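Local coordinates for aldolase (PDB 6VOP), which is of unknown function but belongs to the class II aldolase and adducin N-terminal domain family and assembles from four copies of the chain, at residues G42-T47 against F82-Y87; P121-V126 against A188-I193. The protein carries 2 engineered substitutions. One frame throughout, in Å; residues are numbered along the deposited sequence.

Interaction 1: residues G42-T47 against F82-Y87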
loop_
_atom_site.group_PDB
_atom_site.type_symbol
_atom_site.label_atom_id
_atom_site.label_comp_id
_atom_site.label_asym_id
_atom_site.label_seq_id
_atom_site.Cartn_x
_atom_site.Cartn_y
_atom_site.Cartn_z
ATOM N N GLY A 42 29.338 16.459 15.438
ATOM C CA GLY A 42 29.991 15.880 14.290
ATOM C C GLY A 42 29.911 14.370 14.212
ATOM O O GLY A 42 30.178 13.804 13.145
ATOM N N ASN A 43 29.551 13.704 15.307
ATOM C CA ASN A 43 29.454 12.254 15.312
ATOM C C ASN A 43 28.204 11.796 14.564
ATOM O O ASN A 43 27.290 12.574 14.280
ATOM C CB ASN A 43 29.440 11.721 16.743
ATOM C CG ASN A 43 30.761 11.927 17.452
ATOM O OD1 ASN A 43 31.823 11.894 16.830
ATOM N ND2 ASN A 43 30.703 12.139 18.763
ATOM N N LEU A 44 28.171 10.507 14.250
ATOM C CA LEU A 44 27.087 9.920 13.481
ATOM C C LEU A 44 26.106 9.191 14.387
ATOM O O LEU A 44 26.477 8.634 15.423
ATOM C CB LEU A 44 27.624 8.946 12.431
ATOM C CG LEU A 44 28.145 9.525 11.117
ATOM C CD1 LEU A 44 29.516 10.166 11.301
ATOM C CD2 LEU A 44 28.194 8.431 10.067
ATOM N N LEU A 45 24.843 9.195 13.971
ATOM C CA LEU A 45 23.782 8.435 14.622
ATOM C C LEU A 45 23.155 7.551 13.554
ATOM O O LEU A 45 22.464 8.051 12.663
ATOM C CB LEU A 45 22.749 9.370 15.251
ATOM C CG LEU A 45 21.705 8.764 16.186
ATOM C CD1 LEU A 45 22.330 8.382 17.519
ATOM C CD2 LEU A 45 20.567 9.749 16.386
ATOM N N ALA A 46 23.401 6.246 13.630
ATOM C CA ALA A 46 23.006 5.330 12.569
ATOM C C ALA A 46 22.227 4.150 13.130
ATOM O O ALA A 46 22.382 3.774 14.295
ATOM C CB ALA A 46 24.224 4.811 11.790
ATOM N N THR A 47 21.389 3.568 12.280
ATOM C CA THR A 47 20.636 2.390 12.673
ATOM C C THR A 47 21.562 1.178 12.722
ATOM O O THR A 47 22.415 1.011 11.844
ATOM C CB THR A 47 19.492 2.131 11.701
ATOM O OG1 THR A 47 20.028 1.769 10.422
ATOM C CG2 THR A 47 18.638 3.378 11.552
ATOM N N PHE A 82 29.959 3.344 3.628
ATOM C CA PHE A 82 29.801 4.342 2.580
ATOM C C PHE A 82 29.002 5.556 3.034
ATOM O O PHE A 82 29.056 6.595 2.366
ATOM C CB PHE A 82 29.184 3.730 1.304
ATOM C CG PHE A 82 27.783 3.192 1.459
ATOM C CD1 PHE A 82 26.685 4.045 1.494
ATOM C CD2 PHE A 82 27.560 1.824 1.492
ATOM C CE1 PHE A 82 25.401 3.544 1.607
ATOM C CE2 PHE A 82 26.280 1.318 1.602
ATOM C CZ PHE A 82 25.197 2.179 1.661
ATOM N N HIS A 83 28.275 5.461 4.149
ATOM C CA HIS A 83 27.730 6.664 4.767
ATOM C C HIS A 83 28.849 7.639 5.106
ATOM O O HIS A 83 28.776 8.829 4.781
ATOM C CB HIS A 83 26.936 6.303 6.024
ATOM C CG HIS A 83 25.596 5.695 5.748
ATOM N ND1 HIS A 83 24.428 6.196 6.279
ATOM C CD2 HIS A 83 25.241 4.621 5.005
ATOM C CE1 HIS A 83 23.410 5.459 5.874
ATOM N NE2 HIS A 83 23.876 4.497 5.098
ATOM N N LEU A 84 29.908 7.137 5.747
ATOM C CA LEU A 84 31.036 7.985 6.115
ATOM C C LEU A 84 31.735 8.559 4.890
ATOM O O LEU A 84 32.262 9.676 4.944
ATOM C CB LEU A 84 32.026 7.191 6.967
ATOM C CG LEU A 84 31.544 6.786 8.360
ATOM C CD1 LEU A 84 32.227 5.506 8.805
ATOM C CD2 LEU A 84 31.805 7.905 9.353
ATOM N N ALA A 85 31.754 7.812 3.783
ATOM C CA ALA A 85 32.356 8.324 2.558
ATOM C C ALA A 85 31.618 9.552 2.047
ATOM O O ALA A 85 32.244 10.479 1.520
ATOM C CB ALA A 85 32.381 7.232 1.489
ATOM N N LEU A 86 30.293 9.585 2.205
ATOM C CA LEU A 86 29.520 10.730 1.737
ATOM C C LEU A 86 29.741 11.947 2.625
ATOM O O LEU A 86 29.840 13.075 2.127
ATOM C CB LEU A 86 28.039 10.368 1.678
ATOM C CG LEU A 86 27.707 9.208 0.742
ATOM C CD1 LEU A 86 26.274 8.740 0.944
ATOM C CD2 LEU A 86 27.952 9.608 -0.705
ATOM N N TYR A 87 29.816 11.743 3.941
ATOM C CA TYR A 87 30.053 12.864 4.844
ATOM C C TYR A 87 31.444 13.452 4.654
ATOM O O TYR A 87 31.622 14.669 4.777
ATOM C CB TYR A 87 29.861 12.425 6.297
ATOM C CG TYR A 87 28.446 12.027 6.653
ATOM C CD1 TYR A 87 27.401 12.941 6.568
ATOM C CD2 TYR A 87 28.156 10.743 7.090
ATOM C CE1 TYR A 87 26.105 12.580 6.900
ATOM C CE2 TYR A 87 26.865 10.372 7.420
ATOM C CZ TYR A 87 25.844 11.293 7.326
ATOM O OH TYR A 87 24.561 10.922 7.659
#
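The phenol oxygen OH of Y87, whose ring packs against L44, is hydrogen-bonded to OG of S36, and ND1 of H83 reaches the same serine oxygen. Two helix residues thus hold one hydroxyl of strand 33-38, the neighbour of strand 44-46 in the antiparallel part of the mixed sheet; in this AraD-like fold helix 80-89 packs against that sheet. The contact itself is apolar and runs through one leucine. L44 leaves its strand toward the helix, and its CD2 meets CE2 of Y87 at 3.5 Å and CD2 of L84 at 3.7 Å. L84 and Y87 lie three positions apart on the helix and both touch this methyl. The CB of L84 does not aim at the strand, but CD2 swings back to it and also lies 3.8 Å from CD1 of L44. A chi1 of -66° turns CG of Y87 opposite its carbonyl carbon; CD2 of L44 meets the ring obliquely, and the Y87 side chain also packs on L38 and V96. The bond to S36 holds the phenol end in place. L44 is itself paired through its backbone with V64, and its CG sits 4.0 Å from CE2 of Y87.

Interaction 2: residues P121-V126 against A188-I193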
loop_
_atom_site.group_PDB
_atom_site.type_symbol
_atom_site.label_atom_id
_atom_site.label_comp_id
_atom_site.label_asym_id
_atom_site.label_seq_id
_atom_site.Cartn_x
_atom_site.Cartn_y
_atom_site.Cartn_z
ATOM N N PRO A 121 13.598 13.627 -16.642
ATOM C CA PRO A 121 12.530 14.275 -15.865
ATOM C C PRO A 121 11.270 14.516 -16.685
ATOM O O PRO A 121 11.316 15.086 -17.778
ATOM C CB PRO A 121 13.167 15.594 -15.417
ATOM C CG PRO A 121 14.261 15.841 -16.389
ATOM C CD PRO A 121 14.776 14.496 -16.799
ATOM N N PHE A 122 10.137 14.066 -16.137
ATOM C CA PHE A 122 8.812 14.454 -16.598
ATOM C C PHE A 122 8.005 15.165 -15.521
ATOM O O PHE A 122 6.900 15.639 -15.811
ATOM C CB PHE A 122 8.025 13.230 -17.090
ATOM C CG PHE A 122 8.138 12.038 -16.190
ATOM C CD1 PHE A 122 7.285 11.886 -15.110
ATOM C CD2 PHE A 122 9.099 11.069 -16.421
ATOM C CE1 PHE A 122 7.387 10.788 -14.279
ATOM C CE2 PHE A 122 9.208 9.969 -15.591
ATOM C CZ PHE A 122 8.351 9.828 -14.519
ATOM N N THR A 123 8.512 15.229 -14.290
ATOM C CA THR A 123 8.023 16.035 -13.185
ATOM C C THR A 123 9.162 16.908 -12.672
ATOM O O THR A 123 10.328 16.505 -12.728
ATOM C CB THR A 123 7.485 15.173 -12.034
ATOM O OG1 THR A 123 8.491 14.241 -11.617
ATOM C CG2 THR A 123 6.237 14.417 -12.464
ATOM N N PRO A 124 8.863 18.109 -12.165
ATOM C CA PRO A 124 9.938 19.055 -11.835
ATOM C C PRO A 124 10.623 18.808 -10.500
ATOM O O PRO A 124 11.648 19.445 -10.230
ATOM C CB PRO A 124 9.208 20.401 -11.820
ATOM C CG PRO A 124 7.839 20.049 -11.347
ATOM C CD PRO A 124 7.529 18.692 -11.933
ATOM N N TYR A 125 10.115 17.899 -9.670
ATOM C CA TYR A 125 10.486 17.918 -8.258
ATOM C C TYR A 125 11.850 17.287 -7.998
ATOM O O TYR A 125 12.622 17.806 -7.186
ATOM C CB TYR A 125 9.389 17.242 -7.437
ATOM C CG TYR A 125 8.071 17.969 -7.573
ATOM C CD1 TYR A 125 7.870 19.193 -6.947
ATOM C CD2 TYR A 125 7.046 17.455 -8.358
ATOM C CE1 TYR A 125 6.678 19.875 -7.079
ATOM C CE2 TYR A 125 5.848 18.131 -8.498
ATOM C CZ TYR A 125 5.672 19.342 -7.856
ATOM O OH TYR A 125 4.483 20.023 -7.985
ATOM N N VAL A 126 12.174 16.184 -8.675
ATOM C CA VAL A 126 13.466 15.547 -8.428
ATOM C C VAL A 126 14.608 16.410 -8.961
ATOM O O VAL A 126 15.702 16.431 -8.383
ATOM C CB VAL A 126 13.483 14.130 -9.028
ATOM C CG1 VAL A 126 14.844 13.477 -8.838
ATOM C CG2 VAL A 126 12.419 13.288 -8.367
ATOM N N ALA A 188 10.598 7.012 -9.875
ATOM C CA ALA A 188 10.817 5.696 -10.465
ATOM C C ALA A 188 9.513 4.918 -10.572
ATOM O O ALA A 188 9.326 4.146 -11.519
ATOM C CB ALA A 188 11.842 4.910 -9.649
ATOM N N LYS A 189 8.600 5.120 -9.620
ATOM C CA LYS A 189 7.296 4.469 -9.690
ATOM C C LYS A 189 6.486 4.985 -10.873
ATOM O O LYS A 189 5.770 4.216 -11.526
ATOM C CB LYS A 189 6.538 4.685 -8.381
ATOM C CG LYS A 189 5.227 3.927 -8.277
ATOM C CD LYS A 189 4.594 4.122 -6.908
ATOM C CE LYS A 189 3.350 3.266 -6.745
ATOM N NZ LYS A 189 2.692 3.486 -5.429
ATOM N N LEU A 190 6.588 6.282 -11.171
ATOM C CA LEU A 190 5.876 6.825 -12.323
ATOM C C LEU A 190 6.458 6.312 -13.633
ATOM O O LEU A 190 5.718 6.130 -14.607
ATOM C CB LEU A 190 5.909 8.350 -12.295
ATOM C CG LEU A 190 5.193 9.006 -11.117
ATOM C CD1 LEU A 190 5.174 10.516 -11.281
ATOM C CD2 LEU A 190 3.785 8.455 -10.987
ATOM N N ILE A 191 7.771 6.075 -13.674
ATOM C CA ILE A 191 8.406 5.576 -14.891
ATOM C C ILE A 191 7.779 4.254 -15.311
ATOM O O ILE A 191 7.361 4.079 -16.462
ATOM C CB ILE A 191 9.925 5.442 -14.686
ATOM C CG1 ILE A 191 10.583 6.822 -14.659
ATOM C CG2 ILE A 191 10.538 4.585 -15.779
ATOM C CD1 ILE A 191 12.088 6.776 -14.529
ATOM N N PHE A 192 7.692 3.306 -14.378
ATOM C CA PHE A 192 7.128 2.002 -14.707
ATOM C C PHE A 192 5.625 2.083 -14.955
ATOM O O PHE A 192 5.094 1.324 -15.774
ATOM C CB PHE A 192 7.449 1.003 -13.595
ATOM C CG PHE A 192 8.900 0.619 -13.533
ATOM C CD1 PHE A 192 9.403 -0.376 -14.357
ATOM C CD2 PHE A 192 9.767 1.262 -12.662
ATOM C CE1 PHE A 192 10.740 -0.729 -14.310
ATOM C CE2 PHE A 192 11.107 0.914 -12.609
ATOM C CZ PHE A 192 11.594 -0.083 -13.435
ATOM N N ILE A 193 4.930 2.999 -14.277
ATOM C CA ILE A 193 3.490 3.143 -14.479
ATOM C C ILE A 193 3.202 3.703 -15.866
ATOM O O ILE A 193 2.317 3.214 -16.580
ATOM C CB ILE A 193 2.880 4.026 -13.376
ATOM C CG1 ILE A 193 2.754 3.237 -12.074
ATOM C CG2 ILE A 193 1.522 4.570 -13.807
ATOM C CD1 ILE A 193 2.299 4.073 -10.911
#
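Apolar edge-on packing joins the loop leading into helix 125-129 to the last turns of helix 174-194, close to a subunit boundary. F122 supplies the loop side: its ring points the far edge at the helix, with CB of L190 and CG1 of I191 both near the ring plane. CE1 of F122 lies 3.5 Å from CB of L190. On the other side of the ring tip, CE2 of F122 lies 3.6 Å from CG1 of I191, and CZ touches both of these helix atoms. The ring edge therefore bridges two successive residues of the helix, and the F122 and I191 side chains cross at about a right angle. At a chi1 of 44°, CG of F122 lies between the backbone N and the carbonyl carbon, which carries the ring out to the helix. In this AraD-like fold the same region meets a second subunit: O of F122 accepts a hydrogen bond from ND2 of N164 there, and the ring of Y125 stacks on H100 of that subunit, one of three histidines facing a vacant point, consistent with an empty metal site. L190 reaches on past the phenylalanine, its CD1 standing 3.7 Å from CE1 of F122 and 4.2 Å from CG2 of T123. I199 and L194 of the same chain also pack on the F122 side chain.

From the N terminus, the chain lays down strands 33-38 and 44-46; strands 62-64 and 70-72 then lie in the 34-residue loop that interaction 1 closes, tying strand 44-46 of the sheet to helix 80-89. Strand 95-99 and helix 102-107 follow before interaction 2 opens. Its 61-residue loop includes strands 135-136, 159-162 and 166-171 and helix 144-153, and its closure ties the loop before helix 125-129 to the C-terminal part of helix 174-194. The loops are in series, neither nested nor crossed. The centres of interactions 1 and 2 are about 29 Å apart, on opposite sides of the chain's centre. Helix 144-153, inside the second loop, packs against F82 and L86 of the first contact's helix.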